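Local structure of precorrin-6A reductase (Rhodobacter capsulatus, 4X7G) at residues A[1-6]-A[26-31]; A[51-56]-A[83-88]; A[65-70]-A[238-243]; A[73-78]-A[218-223]. The protein catalyses the reduction of precorrin-6A to precorrin-6B with NADPH as the electron donor, a step in the biosynthesis of cobalamin. One frame throughout, in Å; residues are numbered along the deposited sequence.

Interaction 1 (A[1-6]-A[26-31]); sequences MTRLLV and EAVFSY. With NAP (NADP nicotinamide-adenine-dinucleotide phosphate), chain B.
Arg-3 passes beside Val-28 and meets Glu-26. With CG trans to the main-chain N (chi1 -170°), its chain runs on extended and carries the guanidinium past its own strand. NH1 rests 3.4 Å from the bump of Val-28 CG2. NH2 forms a salt bridge with Glu-26 OE2 at 3.1 Å. NH2 comes to the anti side of OE2, tilted 28° out of the carboxylate plane, and that plane is turned 72° from the guanidinium. NH1 forms a salt bridge with Glu-63 of helix 52-63. A methionine in place of Arg-3 would probably leave Glu-26 and Glu-63 without their shared positive mate. On the same face, Leu-5 CD1 leans toward Val-28 CG1, at 4.2 Å, and Tyr-59 of helix 52-63 packs on both residues. The other face is fitted from small to large. Leu-4 CB sits against the small Ala-27 CB, at 3.8 Å. Two residues on, Val-6 CG1 lies 4.1 Å from CD2 of the broad Phe-29 ring, and helix 11-22 covers this row. Four backbone hydrogen bonds tie the strands, from Leu-4 N to Ser-30 N. At the far end Ser-30 reads the adenine of NADP: OG donates to N1A at 2.8 Å, and the carbonyl O accepts from N6A at 3.1 Å. This is the parallel strand pair of the first beta-alpha-beta unit of a Rossmann fold, with the cofactor at its C-terminal end.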
# COMPACT_ATOMS: atom_id res chain seq x y z
N MSE A 1 -29.83 0.30 6.05
CA MSE A 1 -28.95 1.41 6.50
C MSE A 1 -27.43 1.10 6.44
O MSE A 1 -26.90 0.00 6.21
CB MSE A 1 -29.31 1.78 7.93
CG MSE A 1 -30.70 2.38 8.07
SE MSE A 1 -30.98 3.99 7.07
CE MSE A 1 -29.76 5.14 8.07
N THR A 2 -26.93 2.25 6.36
CA THR A 2 -25.53 2.43 5.90
C THR A 2 -24.64 1.99 6.97
O THR A 2 -24.73 2.41 8.12
CB THR A 2 -25.30 3.86 5.59
OG1 THR A 2 -23.94 4.05 4.99
CG2 THR A 2 -25.42 4.73 6.74
N ARG A 3 -23.66 1.14 6.63
CA ARG A 3 -22.58 0.80 7.54
C ARG A 3 -21.37 0.43 6.65
O ARG A 3 -21.43 -0.60 5.96
CB ARG A 3 -22.90 -0.32 8.52
CG ARG A 3 -21.79 -0.45 9.59
CD ARG A 3 -22.20 -1.33 10.78
NE ARG A 3 -21.21 -1.44 11.84
CZ ARG A 3 -20.89 -0.52 12.75
NH1 ARG A 3 -19.89 -0.93 13.57
NH2 ARG A 3 -21.55 0.68 12.90
N LEU A 4 -20.36 1.28 6.62
CA LEU A 4 -19.25 1.11 5.71
C LEU A 4 -18.16 0.33 6.31
O LEU A 4 -17.87 0.45 7.53
CB LEU A 4 -18.78 2.48 5.34
CG LEU A 4 -19.81 3.53 4.83
CD1 LEU A 4 -19.14 4.85 4.50
CD2 LEU A 4 -20.61 2.97 3.69
N LEU A 5 -17.45 -0.42 5.47
CA LEU A 5 -16.17 -1.07 5.87
C LEU A 5 -15.09 -0.50 4.98
O LEU A 5 -15.19 -0.60 3.76
CB LEU A 5 -16.26 -2.60 5.70
CG LEU A 5 -14.97 -3.36 5.99
CD1 LEU A 5 -14.58 -3.26 7.42
CD2 LEU A 5 -15.16 -4.80 5.58
N VAL A 6 -14.07 0.06 5.59
CA VAL A 6 -12.89 0.54 4.86
C VAL A 6 -11.76 -0.40 5.13
O VAL A 6 -11.30 -0.52 6.26
CB VAL A 6 -12.52 1.96 5.29
CG1 VAL A 6 -11.24 2.39 4.57
CG2 VAL A 6 -13.67 2.94 5.10
N GLU A 26 -21.43 6.04 9.54
CA GLU A 26 -21.20 4.90 10.33
C GLU A 26 -20.25 3.97 9.56
O GLU A 26 -20.55 3.53 8.46
CB GLU A 26 -22.53 4.18 10.60
CG GLU A 26 -22.62 3.10 11.54
CD GLU A 26 -24.08 2.99 12.16
OE1 GLU A 26 -24.89 4.00 12.41
OE2 GLU A 26 -24.32 1.85 12.29
N ALA A 27 -19.10 3.72 10.12
CA ALA A 27 -18.04 3.04 9.37
C ALA A 27 -17.08 2.37 10.30
O ALA A 27 -16.81 2.91 11.41
CB ALA A 27 -17.26 4.03 8.51
N VAL A 28 -16.47 1.27 9.86
CA VAL A 28 -15.38 0.53 10.54
C VAL A 28 -14.16 0.58 9.64
O VAL A 28 -14.32 0.39 8.42
CB VAL A 28 -15.82 -0.93 10.79
CG1 VAL A 28 -14.63 -1.72 11.30
CG2 VAL A 28 -17.00 -1.02 11.75
N PHE A 29 -12.99 0.77 10.21
CA PHE A 29 -11.73 0.69 9.52
C PHE A 29 -11.07 -0.60 9.79
O PHE A 29 -11.09 -1.08 10.97
CB PHE A 29 -10.87 1.85 10.02
CG PHE A 29 -9.60 2.07 9.21
CD1 PHE A 29 -8.47 1.35 9.42
CD2 PHE A 29 -9.57 3.08 8.28
CE1 PHE A 29 -7.30 1.60 8.68
CE2 PHE A 29 -8.40 3.31 7.56
CZ PHE A 29 -7.31 2.63 7.80
N SER A 30 -10.43 -1.26 8.83
CA SER A 30 -9.80 -2.54 9.04
C SER A 30 -8.32 -2.51 8.69
O SER A 30 -7.96 -2.23 7.52
CB SER A 30 -10.48 -3.59 8.22
OG SER A 30 -9.92 -4.89 8.42
N TYR A 31 -7.47 -2.94 9.64
CA TYR A 31 -6.07 -3.29 9.39
C TYR A 31 -5.92 -4.81 9.39
O TYR A 31 -6.57 -5.50 10.14
CB TYR A 31 -5.20 -2.73 10.49
CG TYR A 31 -4.93 -1.26 10.51
CD1 TYR A 31 -4.22 -0.60 9.48
CD2 TYR A 31 -5.27 -0.43 11.62
CE1 TYR A 31 -3.89 0.74 9.54
CE2 TYR A 31 -4.96 0.90 11.66
CZ TYR A 31 -4.19 1.45 10.68
OH TYR A 31 -3.74 2.80 10.73
PA NAP B . -2.41 -9.37 1.03
O1A NAP B . -1.25 -10.28 0.67
O2A NAP B . -3.25 -8.98 0.03
O5B NAP B . -3.24 -9.94 2.19
C5B NAP B . -3.03 -11.19 2.87
C4B NAP B . -4.07 -11.51 3.92
O4B NAP B . -3.98 -10.47 4.99
C3B NAP B . -5.49 -11.28 3.48
O3B NAP B . -5.96 -12.41 2.74
C2B NAP B . -6.22 -10.98 4.72
O2B NAP B . -6.30 -12.17 5.54
C1B NAP B . -5.31 -10.12 5.43
N9A NAP B . -5.46 -8.66 5.18
C8A NAP B . -4.83 -7.89 4.22
N7A NAP B . -5.23 -6.60 4.31
C5A NAP B . -6.19 -6.61 5.29
C6A NAP B . -7.00 -5.56 5.86
N6A NAP B . -6.83 -4.27 5.52
N1A NAP B . -7.89 -5.86 6.82
C2A NAP B . -8.00 -7.20 7.20
N3A NAP B . -7.31 -8.26 6.79
C4A NAP B . -6.40 -7.92 5.83
O3 NAP B . -1.90 -7.98 1.69
PN NAP B . -0.51 -7.55 2.44
O1N NAP B . 0.55 -7.19 1.41
O2N NAP B . -0.15 -8.53 3.47
O5D NAP B . -0.94 -6.13 3.07
C5D NAP B . -1.16 -6.05 4.51
C4D NAP B . -1.65 -4.72 4.80
O4D NAP B . -0.61 -3.77 4.62
C3D NAP B . -2.92 -4.26 4.04
O3D NAP B . -3.86 -3.55 4.86
C2D NAP B . -2.33 -3.32 2.98
O2D NAP B . -3.13 -2.28 2.55
C1D NAP B . -1.09 -2.78 3.73
N1N NAP B . -0.06 -2.49 2.85
C2N NAP B . 0.45 -3.14 2.00
C3N NAP B . 1.37 -2.36 1.40
C7N NAP B . 1.68 -3.48 0.44
O7N NAP B . 0.81 -4.42 0.82
N7N NAP B . 2.67 -3.35 -0.56
C4N NAP B . 1.60 -0.87 1.83
C5N NAP B . 0.93 -0.11 2.96
C6N NAP B . 0.08 -1.15 3.30
P2B NAP B . -7.65 -13.09 5.50
O1X NAP B . -7.37 -13.94 6.72
O2X NAP B . -8.80 -12.27 5.52
O3X NAP B . -7.79 -13.76 4.10

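Interaction 2 (A[51-56]-A[83-88]); sequences GGVAGL and AVAACA. With NAP (NADP nicotinamide-adenine-dinucleotide phosphate), chain B.
In Leu-56 a chi1 of 176° sets CG trans to the main-chain N and carries CD2 across to helix 77-90. In Val-53 the matching branch, CG1, is placed the same way, and both CG1 and CG2 point at the neighbouring helix. The two helices lie on one side of the parallel sheet of a Rossmann-type domain. Their short segments cross at -46°. Alanines let them come close. Ala-86 CB presses into Leu-56, 3.6 Å from its CD2, while the same CD2 sits 3.8 Å from Ala-83 CA. Val-53 straddles Ala-85 CB, with CG1 and CG2 each 4.0 Å away. The contact is entirely apolar. Val-57 and Leu-60 continue it on Ala-86 one turn later. Gly-55 has a reason to be bare, since a CB there would run into Gly-51 O. The start of helix 52-63 faces the cofactor's 2'-phosphate: Gly-51 N donates to NADP O1X at 3.0 Å, and Gly-52 N lies 3.1 Å from O3X.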
# COMPACT_ATOMS: atom_id res chain seq x y z
N GLY A 51 -10.11 -14.44 7.83
CA GLY A 51 -10.31 -15.93 7.56
C GLY A 51 -10.71 -16.20 6.16
O GLY A 51 -11.68 -16.94 5.88
N GLY A 52 -10.05 -15.57 5.21
CA GLY A 52 -10.27 -15.80 3.83
C GLY A 52 -11.65 -15.26 3.33
O GLY A 52 -12.34 -14.41 3.99
N VAL A 53 -12.09 -15.74 2.18
CA VAL A 53 -13.31 -15.26 1.55
C VAL A 53 -14.49 -15.60 2.46
O VAL A 53 -15.35 -14.75 2.77
CB VAL A 53 -13.55 -15.81 0.13
CG1 VAL A 53 -14.93 -15.47 -0.35
CG2 VAL A 53 -12.45 -15.25 -0.80
N ALA A 54 -14.55 -16.86 2.94
CA ALA A 54 -15.62 -17.23 3.78
C ALA A 54 -15.73 -16.45 5.05
O ALA A 54 -16.82 -16.07 5.47
CB ALA A 54 -15.55 -18.77 4.06
N GLY A 55 -14.61 -16.17 5.65
CA GLY A 55 -14.54 -15.35 6.83
C GLY A 55 -15.02 -13.90 6.63
O GLY A 55 -15.72 -13.36 7.48
N LEU A 56 -14.67 -13.35 5.46
CA LEU A 56 -15.07 -11.97 5.17
C LEU A 56 -16.59 -11.97 4.87
O LEU A 56 -17.33 -11.09 5.26
CB LEU A 56 -14.29 -11.45 3.99
CG LEU A 56 -14.72 -10.01 3.54
CD1 LEU A 56 -14.66 -9.03 4.69
CD2 LEU A 56 -13.77 -9.57 2.40
N ALA A 83 -12.00 -9.51 -1.33
CA ALA A 83 -13.13 -8.57 -1.21
C ALA A 83 -14.02 -8.66 -2.42
O ALA A 83 -15.27 -8.61 -2.26
CB ALA A 83 -12.62 -7.12 -1.04
N VAL A 84 -13.47 -8.77 -3.63
CA VAL A 84 -14.34 -8.93 -4.79
C VAL A 84 -15.20 -10.17 -4.60
O VAL A 84 -16.43 -10.04 -4.82
CB VAL A 84 -13.52 -9.05 -6.08
CG1 VAL A 84 -14.50 -9.25 -7.25
CG2 VAL A 84 -12.69 -7.81 -6.29
N ALA A 85 -14.65 -11.28 -4.19
CA ALA A 85 -15.42 -12.53 -4.08
C ALA A 85 -16.41 -12.44 -2.99
O ALA A 85 -17.62 -12.83 -3.20
CB ALA A 85 -14.50 -13.69 -3.92
N ALA A 86 -16.04 -11.93 -1.81
CA ALA A 86 -16.96 -11.89 -0.68
C ALA A 86 -18.11 -10.91 -0.97
O ALA A 86 -19.29 -11.15 -0.60
CB ALA A 86 -16.26 -11.50 0.59
N CYS A 87 -17.84 -9.75 -1.55
CA CYS A 87 -18.89 -8.78 -1.88
C CYS A 87 -19.81 -9.32 -2.96
O CYS A 87 -21.05 -9.08 -2.89
CB CYS A 87 -18.25 -7.43 -2.32
SG CYS A 87 -17.51 -6.57 -0.89
N ALA A 88 -19.26 -10.04 -3.91
CA ALA A 88 -20.16 -10.64 -4.94
C ALA A 88 -21.09 -11.66 -4.30
O ALA A 88 -22.33 -11.64 -4.66
CB ALA A 88 -19.37 -11.28 -6.03
PA NAP B . -2.41 -9.37 1.03
O1A NAP B . -1.25 -10.28 0.67
O2A NAP B . -3.25 -8.98 0.03
O5B NAP B . -3.24 -9.94 2.19
C5B NAP B . -3.03 -11.19 2.87
C4B NAP B . -4.07 -11.51 3.92
O4B NAP B . -3.98 -10.47 4.99
C3B NAP B . -5.49 -11.28 3.48
O3B NAP B . -5.96 -12.41 2.74
C2B NAP B . -6.22 -10.98 4.72
O2B NAP B . -6.30 -12.17 5.54
C1B NAP B . -5.31 -10.12 5.43
N9A NAP B . -5.46 -8.66 5.18
C8A NAP B . -4.83 -7.89 4.22
N7A NAP B . -5.23 -6.60 4.31
C5A NAP B . -6.19 -6.61 5.29
C6A NAP B . -7.00 -5.56 5.86
N6A NAP B . -6.83 -4.27 5.52
N1A NAP B . -7.89 -5.86 6.82
C2A NAP B . -8.00 -7.20 7.20
N3A NAP B . -7.31 -8.26 6.79
C4A NAP B . -6.40 -7.92 5.83
O3 NAP B . -1.90 -7.98 1.69
PN NAP B . -0.51 -7.55 2.44
O1N NAP B . 0.55 -7.19 1.41
O2N NAP B . -0.15 -8.53 3.47
O5D NAP B . -0.94 -6.13 3.07
C5D NAP B . -1.16 -6.05 4.51
C4D NAP B . -1.65 -4.72 4.80
O4D NAP B . -0.61 -3.77 4.62
C3D NAP B . -2.92 -4.26 4.04
O3D NAP B . -3.86 -3.55 4.86
C2D NAP B . -2.33 -3.32 2.98
O2D NAP B . -3.13 -2.28 2.55
C1D NAP B . -1.09 -2.78 3.73
N1N NAP B . -0.06 -2.49 2.85
C2N NAP B . 0.45 -3.14 2.00
C3N NAP B . 1.37 -2.36 1.40
C7N NAP B . 1.68 -3.48 0.44
O7N NAP B . 0.81 -4.42 0.82
N7N NAP B . 2.67 -3.35 -0.56
C4N NAP B . 1.60 -0.87 1.83
C5N NAP B . 0.93 -0.11 2.96
C6N NAP B . 0.08 -1.15 3.30
P2B NAP B . -7.65 -13.09 5.50
O1X NAP B . -7.37 -13.94 6.72
O2X NAP B . -8.80 -12.27 5.52
O3X NAP B . -7.79 -13.76 4.10

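Interaction 3 (A[65-70]-A[238-243]); sequences VSHVID and MGWLAD
Trp-240 reaches from helix 234-243 to His-67 and Ile-69 on strand 67-70. Beyond CB, CG lies trans to the main-chain N (chi1 -179°), and the turn about the next bond points the six-membered ring at the strand. Behind it, NE1 is hydrogen-bonded to Asp-229 OD2 and the ring of His-244 stacks on the indole; together they hold its rotation. CE3 comes next and lies 3.9 Å from Ile-69 CD1. CZ3 is nearer to that same methyl, at 3.7 Å, and is also 4.0 Å from His-67 CD2. At the tip, CH2 has His-67 CD2 at 4.2 Å, with Val-68 O a little farther off. The imidazole and the six-membered ring are steeply inclined, their planes 84° apart. Leu-241 fills in beside them. Its CD2 lies in the plane of the indole, at the edge, and 4.1 Å from Ile-69 CD1. The strand and the helix run nearly antiparallel, at 164°, with their short axes 10.5 Å apart. The C-terminal helix thus lies over the face of the Rossmann sheet that also carries Leu-4 and helix 11-22. His-67 keeps its polar atoms for others: ND1 pairs with Ser-66 OG at 2.7 Å, and NE2 with His-244 O. Across the contact itself carbon mostly meets carbon. It therefore rests on apolar burial and close fit, while the ring nitrogens are satisfied elsewhere.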
# COMPACT_ATOMS: atom_id res chain seq x y z
N VAL A 65 -22.69 -4.85 7.09
CA VAL A 65 -22.01 -3.91 6.16
C VAL A 65 -22.86 -3.70 4.91
O VAL A 65 -23.31 -4.64 4.25
CB VAL A 65 -20.62 -4.41 5.86
CG1 VAL A 65 -19.94 -3.55 4.82
CG2 VAL A 65 -19.75 -4.46 7.12
N SER A 66 -23.03 -2.44 4.51
CA SER A 66 -23.69 -2.13 3.31
C SER A 66 -22.81 -1.89 2.12
O SER A 66 -23.23 -2.06 0.96
CB SER A 66 -24.56 -0.88 3.52
OG SER A 66 -23.82 0.26 3.96
N HIS A 67 -21.61 -1.38 2.34
CA HIS A 67 -20.68 -0.97 1.30
C HIS A 67 -19.29 -1.23 1.84
O HIS A 67 -18.98 -0.93 3.02
CB HIS A 67 -20.78 0.53 0.94
CG HIS A 67 -22.14 0.98 0.57
ND1 HIS A 67 -23.12 1.18 1.49
CD2 HIS A 67 -22.65 1.28 -0.64
CE1 HIS A 67 -24.21 1.53 0.84
NE2 HIS A 67 -23.95 1.67 -0.45
N VAL A 68 -18.40 -1.68 0.95
CA VAL A 68 -17.00 -1.84 1.22
C VAL A 68 -16.20 -0.90 0.31
O VAL A 68 -16.38 -0.90 -0.88
CB VAL A 68 -16.52 -3.27 0.98
CG1 VAL A 68 -15.02 -3.42 1.21
CG2 VAL A 68 -17.28 -4.23 1.88
N ILE A 69 -15.28 -0.14 0.93
CA ILE A 69 -14.24 0.58 0.17
C ILE A 69 -12.93 -0.12 0.43
O ILE A 69 -12.45 -0.17 1.56
CB ILE A 69 -14.13 2.06 0.54
CG1 ILE A 69 -15.50 2.74 0.38
CG2 ILE A 69 -13.06 2.68 -0.37
CD1 ILE A 69 -16.08 2.76 -0.99
N ASP A 70 -12.43 -0.74 -0.64
CA ASP A 70 -11.15 -1.41 -0.56
C ASP A 70 -10.06 -0.40 -0.83
O ASP A 70 -9.75 -0.10 -1.98
CB ASP A 70 -11.09 -2.55 -1.60
CG ASP A 70 -9.73 -3.15 -1.70
OD1 ASP A 70 -8.86 -2.85 -0.87
OD2 ASP A 70 -9.52 -3.94 -2.68
N MSE A 238 -16.50 9.43 -2.73
CA MSE A 238 -17.63 10.01 -2.12
C MSE A 238 -18.83 10.02 -3.10
O MSE A 238 -19.94 9.79 -2.70
CB MSE A 238 -17.33 11.42 -1.67
CG MSE A 238 -16.22 11.39 -0.55
SE MSE A 238 -16.25 10.02 0.91
CE MSE A 238 -17.97 10.58 1.60
N GLY A 239 -18.56 10.27 -4.39
CA GLY A 239 -19.65 10.19 -5.42
C GLY A 239 -20.17 8.78 -5.54
O GLY A 239 -21.39 8.58 -5.67
N TRP A 240 -19.29 7.78 -5.55
CA TRP A 240 -19.71 6.38 -5.62
C TRP A 240 -20.56 6.04 -4.45
O TRP A 240 -21.62 5.39 -4.59
CB TRP A 240 -18.46 5.52 -5.75
CG TRP A 240 -18.71 4.04 -5.86
CD1 TRP A 240 -18.70 3.31 -7.05
CD2 TRP A 240 -18.99 3.12 -4.84
NE1 TRP A 240 -18.96 2.01 -6.80
CE2 TRP A 240 -19.16 1.85 -5.45
CE3 TRP A 240 -19.05 3.21 -3.45
CZ2 TRP A 240 -19.46 0.75 -4.73
CZ3 TRP A 240 -19.31 2.09 -2.73
CH2 TRP A 240 -19.51 0.86 -3.34
N LEU A 241 -20.19 6.47 -3.21
CA LEU A 241 -20.97 6.12 -2.08
C LEU A 241 -22.37 6.74 -2.18
O LEU A 241 -23.36 6.07 -1.89
CB LEU A 241 -20.29 6.62 -0.78
CG LEU A 241 -19.12 5.82 -0.30
CD1 LEU A 241 -18.30 6.56 0.77
CD2 LEU A 241 -19.56 4.50 0.22
N ALA A 242 -22.41 8.01 -2.54
CA ALA A 242 -23.73 8.66 -2.71
C ALA A 242 -24.63 7.92 -3.74
O ALA A 242 -25.79 7.62 -3.48
CB ALA A 242 -23.58 10.10 -3.06
N ASP A 243 -23.96 7.62 -4.86
CA ASP A 243 -24.67 6.88 -5.97
C ASP A 243 -25.20 5.56 -5.56
O ASP A 243 -26.29 5.13 -6.05
CB ASP A 243 -23.75 6.67 -7.13
CG ASP A 243 -23.49 7.82 -7.97
OD1 ASP A 243 -24.06 8.95 -7.84
OD2 ASP A 243 -22.61 7.71 -8.90

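Interaction 4 (A[73-78]-A[218-223]); sequences HPFAAQ and ILIDRP. With NAP (NADP nicotinamide-adenine-dinucleotide phosphate), chain B.
Phe-75 CG lies trans to its carbonyl carbon (chi1 -76°), which swings the ring to Pro-223. Pro-223 CD stands over the centre of the phenyl ring, 3.7 Å from the centroid and 9° off the normal, a CH-pi contact. At the ring's edge Phe-75 CZ meets Ile-220 O at 3.4 Å. Arg-222 CG lies 3.7 Å from Phe-75 CE1. Pro-74 CB sits over one face of the Arg-222 guanidinium, 3.7 Å from NE. That group is gripped by the carbonyls of Asn-197, Ala-198 and Arg-99. One water donates to Pro-74 O at 2.8 Å and to Pro-223 O at 3.0 Å. Behind this shell is a type I turn from His-73 to Ala-76. His-73 ND1 accepts from Phe-75 N at 2.9 Å, in the imidazole plane, which holds the ring's rotation and adds to the Ala-76 N to His-73 O bond of the turn. His-73 N donates to NADP O2D at 2.8 Å, and NE2 makes a weak bond to the bound tetrapyrrole. A leucine at His-73 would probably leave Phe-75 N without its acceptor and remove the weak bond to the tetrapyrrole. Ala-76 stands at the N-cap position of helix 77-90, whose first turn faces the pyrophosphate. Strand 216-220 belongs to the second sheet, between strands 109-113 and 192-196, with helix 116-122 on Ile-220. The contact joins the two Rossmann-type domains at the active-site cleft.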
# COMPACT_ATOMS: atom_id res chain seq x y z
N HIS A 73 -3.44 -1.43 -0.14
CA HIS A 73 -2.37 -1.24 -1.06
C HIS A 73 -2.65 -1.96 -2.36
O HIS A 73 -3.10 -3.11 -2.35
CB HIS A 73 -1.07 -1.74 -0.44
CG HIS A 73 0.16 -1.19 -1.08
ND1 HIS A 73 0.67 -1.67 -2.28
CD2 HIS A 73 0.89 -0.09 -0.76
CE1 HIS A 73 1.73 -0.93 -2.59
NE2 HIS A 73 1.90 0.01 -1.68
N PRO A 74 -2.23 -1.36 -3.51
CA PRO A 74 -2.41 -2.05 -4.77
C PRO A 74 -1.70 -3.39 -4.88
O PRO A 74 -2.10 -4.28 -5.66
CB PRO A 74 -1.94 -1.02 -5.78
CG PRO A 74 -2.19 0.29 -5.18
CD PRO A 74 -1.93 0.08 -3.71
N PHE A 75 -0.66 -3.59 -4.08
CA PHE A 75 0.05 -4.86 -4.06
C PHE A 75 -0.46 -5.83 -3.06
O PHE A 75 -0.05 -7.02 -3.01
CB PHE A 75 1.57 -4.64 -3.90
CG PHE A 75 2.21 -4.17 -5.17
CD1 PHE A 75 1.95 -2.95 -5.70
CD2 PHE A 75 3.13 -5.03 -5.85
CE1 PHE A 75 2.52 -2.53 -6.90
CE2 PHE A 75 3.75 -4.57 -6.99
CZ PHE A 75 3.40 -3.40 -7.53
N ALA A 76 -1.48 -5.46 -2.26
CA ALA A 76 -2.21 -6.37 -1.35
C ALA A 76 -3.31 -7.00 -2.17
O ALA A 76 -4.49 -6.70 -2.04
CB ALA A 76 -2.73 -5.61 -0.13
N ALA A 77 -2.88 -7.92 -3.08
CA ALA A 77 -3.79 -8.39 -4.10
C ALA A 77 -4.66 -9.52 -3.61
O ALA A 77 -5.76 -9.67 -4.15
CB ALA A 77 -3.01 -8.84 -5.36
N GLN A 78 -4.25 -10.23 -2.60
CA GLN A 78 -5.07 -11.30 -2.02
C GLN A 78 -6.29 -10.69 -1.30
O GLN A 78 -7.44 -11.14 -1.47
CB GLN A 78 -4.33 -12.19 -1.00
CG GLN A 78 -5.12 -13.44 -0.65
CD GLN A 78 -5.37 -14.30 -1.87
OE1 GLN A 78 -4.43 -14.81 -2.54
NE2 GLN A 78 -6.64 -14.50 -2.16
N ILE A 218 14.02 0.99 -10.38
CA ILE A 218 13.47 -0.26 -10.93
C ILE A 218 12.10 -0.38 -10.34
O ILE A 218 11.96 -0.50 -9.12
CB ILE A 218 14.33 -1.42 -10.54
CG1 ILE A 218 15.71 -1.30 -11.17
CG2 ILE A 218 13.71 -2.77 -10.91
CD1 ILE A 218 16.80 -2.14 -10.54
N LEU A 219 11.08 -0.21 -11.15
CA LEU A 219 9.68 -0.04 -10.74
C LEU A 219 8.89 -1.28 -11.07
O LEU A 219 8.84 -1.70 -12.25
CB LEU A 219 9.09 1.23 -11.45
CG LEU A 219 7.75 1.65 -11.00
CD1 LEU A 219 7.74 2.08 -9.57
CD2 LEU A 219 7.25 2.76 -11.91
N ILE A 220 8.28 -1.87 -10.07
CA ILE A 220 7.58 -3.13 -10.25
C ILE A 220 6.10 -2.81 -10.60
O ILE A 220 5.39 -2.06 -9.91
CB ILE A 220 7.63 -3.95 -8.97
CG1 ILE A 220 9.10 -4.23 -8.58
CG2 ILE A 220 6.88 -5.25 -9.13
CD1 ILE A 220 9.33 -4.49 -7.14
N ASP A 221 5.65 -3.39 -11.71
CA ASP A 221 4.26 -3.23 -12.12
C ASP A 221 3.33 -3.93 -11.15
O ASP A 221 3.61 -4.90 -10.50
CB ASP A 221 4.16 -3.83 -13.55
CG ASP A 221 4.98 -3.03 -14.59
OD1 ASP A 221 5.25 -1.83 -14.44
OD2 ASP A 221 5.21 -3.68 -15.59
N ARG A 222 2.07 -3.35 -11.10
CA ARG A 222 1.08 -3.88 -10.21
C ARG A 222 0.64 -5.33 -10.57
O ARG A 222 0.64 -5.65 -11.76
CB ARG A 222 -0.16 -3.00 -10.24
CG ARG A 222 0.03 -1.69 -9.50
CD ARG A 222 -1.13 -0.80 -9.76
NE ARG A 222 -1.02 0.47 -9.05
CZ ARG A 222 -1.93 1.44 -9.10
NH1 ARG A 222 -3.03 1.28 -9.85
NH2 ARG A 222 -1.80 2.50 -8.38
N PRO A 223 0.26 -6.12 -9.58
CA PRO A 223 -0.18 -7.50 -9.79
C PRO A 223 -1.65 -7.45 -10.30
O PRO A 223 -2.38 -6.50 -10.10
CB PRO A 223 -0.14 -8.11 -8.39
CG PRO A 223 -0.40 -6.94 -7.46
CD PRO A 223 0.26 -5.77 -8.11
PA NAP B . -2.41 -9.37 1.03
O1A NAP B . -1.25 -10.28 0.67
O2A NAP B . -3.25 -8.98 0.03
O5B NAP B . -3.24 -9.94 2.19
C5B NAP B . -3.03 -11.19 2.87
C4B NAP B . -4.07 -11.51 3.92
O4B NAP B . -3.98 -10.47 4.99
C3B NAP B . -5.49 -11.28 3.48
O3B NAP B . -5.96 -12.41 2.74
C2B NAP B . -6.22 -10.98 4.72
O2B NAP B . -6.30 -12.17 5.54
C1B NAP B . -5.31 -10.12 5.43
N9A NAP B . -5.46 -8.66 5.18
C8A NAP B . -4.83 -7.89 4.22
N7A NAP B . -5.23 -6.60 4.31
C5A NAP B . -6.19 -6.61 5.29
C6A NAP B . -7.00 -5.56 5.86
N6A NAP B . -6.83 -4.27 5.52
N1A NAP B . -7.89 -5.86 6.82
C2A NAP B . -8.00 -7.20 7.20
N3A NAP B . -7.31 -8.26 6.79
C4A NAP B . -6.40 -7.92 5.83
O3 NAP B . -1.90 -7.98 1.69
PN NAP B . -0.51 -7.55 2.44
O1N NAP B . 0.55 -7.19 1.41
O2N NAP B . -0.15 -8.53 3.47
O5D NAP B . -0.94 -6.13 3.07
C5D NAP B . -1.16 -6.05 4.51
C4D NAP B . -1.65 -4.72 4.80
O4D NAP B . -0.61 -3.77 4.62
C3D NAP B . -2.92 -4.26 4.04
O3D NAP B . -3.86 -3.55 4.86
C2D NAP B . -2.33 -3.32 2.98
O2D NAP B . -3.13 -2.28 2.55
C1D NAP B . -1.09 -2.78 3.73
N1N NAP B . -0.06 -2.49 2.85
C2N NAP B . 0.45 -3.14 2.00
C3N NAP B . 1.37 -2.36 1.40
C7N NAP B . 1.68 -3.48 0.44
O7N NAP B . 0.81 -4.42 0.82
N7N NAP B . 2.67 -3.35 -0.56
C4N NAP B . 1.60 -0.87 1.83
C5N NAP B . 0.93 -0.11 2.96
C6N NAP B . 0.08 -1.15 3.30
P2B NAP B . -7.65 -13.09 5.50
O1X NAP B . -7.37 -13.94 6.72
O2X NAP B . -8.80 -12.27 5.52
O3X NAP B . -7.79 -13.76 4.10
O HOH W 1 -3.00 -4.21 -8.29

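Interactions 1, 2 and 4 each touch NADP at a different part: adenine, 2'-phosphate, and the nicotinamide end with its pyrophosphate. The centres of interactions 1 and 2 are about 15 Å apart, and those of 2 and 4, which share helix 77-90, are about 20 Å apart. Interaction 3 stands back from the cofactor. It joins interaction 1 through the sheet, where Leu-5 O and Ile-69 N are 2.9 Å apart, a probable hydrogen bond. Cys-87 SG packs on Val-68 CG2 at 3.6 Å and so links interactions 2 and 3 through the sheet's other face. Interaction 4 alone reaches the second sheet. Its centre is about 25 Å from that of interaction 1.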